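Local coordinates for polycomb protein Pcl (Drosophila melanogaster, PDB 5OQD), which helps establish Polycomb repression of homeotic genes in the early embryo as part of the Esc/E(z) complex, which methylates histone H3, at residues 95-100 with 118-122; 182-186 with 200-204. All coordinates share one frame; numbering follows the deposited sequence.

Interaction 1 of 2, residues 95-100 with 118-122; sequences VLHIAL and IWPFI
Ala99 meets the ring of Phe121 where the helices bearing 95-100 and 118-122 draw together, a worked example of how a small residue lets one helix receive an aromatic side chain from another. CA of Ala99 stands 4.2 Å from the centroid of the Phe121 ring, off-centre at 30° from its normal, in a CH-pi contact, while CB of Ala99 lies 3.8 Å from CD2 of Phe121. CG of Phe121 is anti to its own backbone N (chi1 171°), which carries the ring to CA and CB of Ala99. With an alanine in place of Phe121, a gap would probably open beside Ala99, whose CA and CB would lose their aromatic partner.

Aliphatic branches fill the rest of the contact. CD1 of Ile122 touches two side chains, 3.8 Å from CG1 of Val95 and 3.7 Å from CD2 of Leu96. That same leucine methyl approaches CG2 of Ile118 at 3.9 Å, the two side chains crossing at about a right angle. Farther along, CD2 of Leu100 rests 3.7 Å from CD1 of Ile118. No hydrogen bond joins the segments, and apolar contacts alone cross between them; the short axes pass 10.0 Å apart at an angle of 109°.

Both helices belong to the winged-helix domain. Leu96 also leans on Leu151 of helix 140-153 and, with Leu100, on Phe158 of strand 158-161, whereas Ile118 touches Tyr171 of strand 170-173, so side chains of the pair reach both that helix and two strands of the domain's sheet.

Interaction 2 of 2, residues 182-186 with 200-204; sequences PKVFL and RFKLM
Val184 sets one methyl squarely over the ring of Phe201, illustrating how side-chain torsions steer the contact between two loop segments. CG1 of Val184 lies 3.6 Å from the ring centroid of Phe201 and 9° off the normal, a CH-pi contact over the face. The valine is turned with CG1 anti to its backbone N (chi1 -171°), which commits one branch to the ring and frees the other for a different partner: CG2 of Val184 meets CD1 of Leu203 at 3.6 Å. Leu203 is likewise divided, for its CD2 reaches CG of Pro182 at 3.6 Å.

Phe201 has its CG beside the backbone N and anti to the carbonyl carbon (chi1 -57°), and the ring is thereby swung across to 182-186. Its far end is met from two directions. O of Phe185 lies at the edge, in the ring plane, 3.6 Å from CZ of Phe201; CD1 of Leu186 approaches obliquely, 3.5 Å from CE2 of Phe201. On the face opposite Val184 lies CG of Arg200, offset toward the rim, while the guanidinium group of that arginine forms a salt bridge with Glu190.

Leu197 of helix 194-200 extends the apolar contacts of Val184 and Leu186. NZ of Lys183 is hydrogen-bonded to OE1 of Gln44, and Phe185 makes a cation-pi contact with Arg49, both in the PHD finger. The contact between the segments is thus mostly apolar, while Lys183, Phe185 and the backbone of Leu186, hydrogen-bonded to Cys46, supply polar or cationic links to the finger.

Interaction 1 is core and interaction 2 lies nearer the surface: six of seven touching residues are buried in the first, two in the second. They share no helix or strand. Residues 95-100 and 118-122 join two helices of the winged-helix domain, whereas 182-186 and 200-204 are irregular segments beside the zinc-binding PHD finger, following the winged-helix strands in the chain. Their centres stand 24 Å apart on opposite sides of the chain's centre, without touching. Each uses a phenylalanine for CH-pi packing and no cross-segment hydrogen bond; yet aliphatic branches dominate the helical contact, while a carbonyl oxygen and an arginine's aliphatic part join the packing at the more exposed site.

Interaction 1 of 2, residues 95-100 with 118-122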
loop_
_atom_site.group_PDB
_atom_site.type_symbol
_atom_site.label_atom_id
_atom_site.label_comp_id
_atom_site.label_asym_id
_atom_site.label_seq_id
_atom_site.Cartn_x
_atom_site.Cartn_y
_atom_site.Cartn_z
ATOM N N VAL B 95 -0.415 2.098 -6.559
ATOM C CA VAL B 95 -0.281 0.915 -7.400
ATOM C C VAL B 95 1.130 0.811 -7.976
ATOM O O VAL B 95 1.733 -0.264 -7.981
ATOM C CB VAL B 95 -1.303 0.934 -8.551
ATOM C CG1 VAL B 95 -1.030 -0.199 -9.529
ATOM C CG2 VAL B 95 -2.717 0.851 -8.004
ATOM N N LEU B 96 1.649 1.939 -8.450
ATOM C CA LEU B 96 2.984 1.986 -9.038
ATOM C C LEU B 96 4.069 1.705 -8.005
ATOM O O LEU B 96 5.032 0.992 -8.287
ATOM C CB LEU B 96 3.227 3.346 -9.695
ATOM C CG LEU B 96 2.468 3.612 -10.995
ATOM C CD1 LEU B 96 2.606 5.066 -11.416
ATOM C CD2 LEU B 96 2.959 2.683 -12.094
ATOM N N HIS B 97 3.914 2.270 -6.811
ATOM C CA HIS B 97 4.881 2.051 -5.742
ATOM C C HIS B 97 4.854 0.592 -5.298
ATOM O O HIS B 97 5.900 -0.005 -5.055
ATOM C CB HIS B 97 4.606 2.979 -4.554
ATOM C CG HIS B 97 5.762 3.114 -3.613
ATOM N ND1 HIS B 97 6.142 4.323 -3.069
ATOM C CD2 HIS B 97 6.624 2.194 -3.119
ATOM C CE1 HIS B 97 7.190 4.141 -2.285
ATOM N NE2 HIS B 97 7.502 2.858 -2.299
ATOM N N ILE B 98 3.655 0.027 -5.197
ATOM C CA ILE B 98 3.491 -1.389 -4.873
ATOM C C ILE B 98 4.149 -2.260 -5.939
ATOM O O ILE B 98 4.835 -3.234 -5.625
ATOM C CB ILE B 98 2.001 -1.769 -4.739
ATOM C CG1 ILE B 98 1.433 -1.251 -3.417
ATOM C CG2 ILE B 98 1.815 -3.279 -4.825
ATOM C CD1 ILE B 98 -0.055 -1.490 -3.260
ATOM N N ALA B 99 3.943 -1.892 -7.200
ATOM C CA ALA B 99 4.510 -2.632 -8.321
ATOM C C ALA B 99 6.034 -2.636 -8.277
ATOM O O ALA B 99 6.662 -3.690 -8.367
ATOM C CB ALA B 99 4.021 -2.050 -9.640
ATOM N N LEU B 100 6.622 -1.454 -8.128
ATOM C CA LEU B 100 8.075 -1.313 -8.120
ATOM C C LEU B 100 8.711 -1.923 -6.873
ATOM O O LEU B 100 9.864 -2.353 -6.905
ATOM C CB LEU B 100 8.461 0.163 -8.233
ATOM C CG LEU B 100 8.131 0.837 -9.568
ATOM C CD1 LEU B 100 8.429 2.325 -9.512
ATOM C CD2 LEU B 100 8.905 0.180 -10.699
ATOM N N ILE B 118 6.477 -3.255 -15.651
ATOM C CA ILE B 118 5.558 -2.545 -14.768
ATOM C C ILE B 118 4.160 -2.731 -15.349
ATOM O O ILE B 118 3.218 -3.059 -14.627
ATOM C CB ILE B 118 5.849 -1.039 -14.649
ATOM C CG1 ILE B 118 7.300 -0.809 -14.222
ATOM C CG2 ILE B 118 4.884 -0.381 -13.672
ATOM C CD1 ILE B 118 7.695 0.649 -14.169
ATOM N N TRP B 119 4.036 -2.513 -16.656
ATOM C CA TRP B 119 2.758 -2.617 -17.357
ATOM C C TRP B 119 2.049 -3.970 -17.183
ATOM O O TRP B 119 0.854 -3.992 -16.890
ATOM C CB TRP B 119 2.964 -2.318 -18.848
ATOM C CG TRP B 119 1.727 -2.375 -19.685
ATOM C CD1 TRP B 119 1.450 -3.272 -20.675
ATOM C CD2 TRP B 119 0.604 -1.490 -19.618
ATOM N NE1 TRP B 119 0.223 -3.001 -21.228
ATOM C CE2 TRP B 119 -0.319 -1.913 -20.597
ATOM C CE3 TRP B 119 0.286 -0.383 -18.826
ATOM C CZ2 TRP B 119 -1.537 -1.269 -20.802
ATOM C CZ3 TRP B 119 -0.922 0.255 -19.032
ATOM C CH2 TRP B 119 -1.819 -0.190 -20.012
ATOM N N PRO B 120 2.758 -5.070 -17.373
ATOM C CA PRO B 120 2.122 -6.378 -17.237
ATOM C C PRO B 120 1.635 -6.613 -15.823
ATOM O O PRO B 120 0.521 -7.087 -15.622
ATOM C CB PRO B 120 3.256 -7.345 -17.559
ATOM C CG PRO B 120 4.169 -6.570 -18.438
ATOM C CD PRO B 120 4.115 -5.167 -17.927
ATOM N N PHE B 121 2.461 -6.255 -14.852
ATOM C CA PHE B 121 2.183 -6.556 -13.460
ATOM C C PHE B 121 0.923 -5.874 -12.956
ATOM O O PHE B 121 0.105 -6.487 -12.288
ATOM C CB PHE B 121 3.381 -6.154 -12.611
ATOM C CG PHE B 121 3.131 -6.221 -11.138
ATOM C CD1 PHE B 121 3.738 -7.190 -10.366
ATOM C CD2 PHE B 121 2.304 -5.307 -10.522
ATOM C CE1 PHE B 121 3.517 -7.252 -9.010
ATOM C CE2 PHE B 121 2.076 -5.364 -9.167
ATOM C CZ PHE B 121 2.685 -6.338 -8.409
ATOM N N ILE B 122 0.754 -4.609 -13.304
ATOM C CA ILE B 122 -0.437 -3.869 -12.925
ATOM C C ILE B 122 -1.652 -4.496 -13.581
ATOM O O ILE B 122 -2.717 -4.597 -12.985
ATOM C CB ILE B 122 -0.339 -2.394 -13.338
ATOM C CG1 ILE B 122 0.779 -1.703 -12.567
ATOM C CG2 ILE B 122 -1.655 -1.683 -13.089
ATOM C CD1 ILE B 122 0.864 -0.222 -12.830
#

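Interaction 2 of 2, residues 182-186 with 200-204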
loop_
_atom_site.group_PDB
_atom_site.type_symbol
_atom_site.label_atom_id
_atom_site.label_comp_id
_atom_site.label_asym_id
_atom_site.label_seq_id
_atom_site.Cartn_x
_atom_site.Cartn_y
_atom_site.Cartn_z
ATOM N N PRO B 182 -0.824 6.886 4.671
ATOM C CA PRO B 182 -1.203 7.844 5.714
ATOM C C PRO B 182 -1.501 7.165 7.047
ATOM O O PRO B 182 -2.219 6.167 7.092
ATOM C CB PRO B 182 -2.463 8.506 5.144
ATOM C CG PRO B 182 -3.004 7.517 4.170
ATOM C CD PRO B 182 -1.799 6.862 3.567
ATOM N N LYS B 183 -0.941 7.709 8.122
ATOM C CA LYS B 183 -1.160 7.171 9.457
ATOM C C LYS B 183 -2.515 7.592 10.003
ATOM O O LYS B 183 -2.886 8.765 9.937
ATOM C CB LYS B 183 -0.053 7.624 10.409
ATOM C CG LYS B 183 1.221 6.811 10.314
ATOM C CD LYS B 183 1.087 5.474 11.021
ATOM C CE LYS B 183 2.452 4.841 11.237
ATOM N NZ LYS B 183 2.367 3.394 11.568
ATOM N N VAL B 184 -3.248 6.628 10.545
ATOM C CA VAL B 184 -4.547 6.901 11.139
ATOM C C VAL B 184 -4.523 6.602 12.634
ATOM O O VAL B 184 -4.520 5.441 13.044
ATOM C CB VAL B 184 -5.658 6.075 10.466
ATOM C CG1 VAL B 184 -7.023 6.529 10.950
ATOM C CG2 VAL B 184 -5.563 6.202 8.955
ATOM N N PHE B 185 -4.492 7.656 13.444
ATOM C CA PHE B 185 -4.534 7.515 14.897
ATOM C C PHE B 185 -5.795 8.160 15.464
ATOM O O PHE B 185 -5.984 9.372 15.359
ATOM C CB PHE B 185 -3.291 8.136 15.544
ATOM C CG PHE B 185 -2.036 7.331 15.350
ATOM C CD1 PHE B 185 -2.094 5.954 15.226
ATOM C CD2 PHE B 185 -0.797 7.952 15.294
ATOM C CE1 PHE B 185 -0.942 5.210 15.045
ATOM C CE2 PHE B 185 0.359 7.213 15.117
ATOM C CZ PHE B 185 0.285 5.842 14.989
ATOM N N LEU B 186 -6.658 7.341 16.058
ATOM C CA LEU B 186 -7.883 7.839 16.672
ATOM C C LEU B 186 -7.724 7.975 18.179
ATOM O O LEU B 186 -6.923 7.270 18.793
ATOM C CB LEU B 186 -9.063 6.914 16.359
ATOM C CG LEU B 186 -9.916 7.208 15.122
ATOM C CD1 LEU B 186 -9.099 7.083 13.851
ATOM C CD2 LEU B 186 -11.124 6.286 15.076
ATOM N N ARG B 200 -11.761 13.435 8.736
ATOM C CA ARG B 200 -10.568 13.766 9.510
ATOM C C ARG B 200 -9.271 13.494 8.754
ATOM O O ARG B 200 -8.353 14.313 8.771
ATOM C CB ARG B 200 -10.559 12.984 10.826
ATOM C CG ARG B 200 -9.316 13.209 11.670
ATOM C CD ARG B 200 -9.524 14.314 12.690
ATOM N NE ARG B 200 -10.523 13.938 13.686
ATOM C CZ ARG B 200 -10.258 13.214 14.770
ATOM N NH1 ARG B 200 -9.025 12.785 14.998
ATOM N NH2 ARG B 200 -11.229 12.919 15.623
ATOM N N PHE B 201 -9.199 12.344 8.092
ATOM C CA PHE B 201 -7.940 11.877 7.521
ATOM C C PHE B 201 -7.894 11.972 5.999
ATOM O O PHE B 201 -6.905 11.573 5.383
ATOM C CB PHE B 201 -7.678 10.434 7.958
ATOM C CG PHE B 201 -7.660 10.251 9.447
ATOM C CD1 PHE B 201 -6.494 10.447 10.166
ATOM C CD2 PHE B 201 -8.811 9.890 10.130
ATOM C CE1 PHE B 201 -6.473 10.283 11.536
ATOM C CE2 PHE B 201 -8.795 9.724 11.503
ATOM C CZ PHE B 201 -7.624 9.922 12.205
ATOM N N LYS B 202 -8.961 12.503 5.406
ATOM C CA LYS B 202 -9.073 12.644 3.955
ATOM C C LYS B 202 -8.831 11.315 3.243
ATOM O O LYS B 202 -8.079 11.248 2.270
ATOM C CB LYS B 202 -8.096 13.705 3.439
ATOM N N LEU B 203 -9.470 10.261 3.741
ATOM C CA LEU B 203 -9.303 8.927 3.179
ATOM C C LEU B 203 -10.487 8.523 2.312
ATOM O O LEU B 203 -11.587 9.055 2.456
ATOM C CB LEU B 203 -9.113 7.896 4.294
ATOM C CG LEU B 203 -7.791 7.908 5.057
ATOM C CD1 LEU B 203 -7.830 6.894 6.185
ATOM C CD2 LEU B 203 -6.638 7.615 4.113
ATOM N N MET B 204 -10.249 7.577 1.411
ATOM C CA MET B 204 -11.317 6.956 0.643
ATOM C C MET B 204 -11.382 5.474 0.990
ATOM O O MET B 204 -10.357 4.792 1.027
ATOM C CB MET B 204 -11.098 7.149 -0.859
ATOM C CG MET B 204 -11.245 8.585 -1.354
ATOM S SD MET B 204 -12.957 9.083 -1.657
ATOM C CE MET B 204 -13.411 9.801 -0.081
#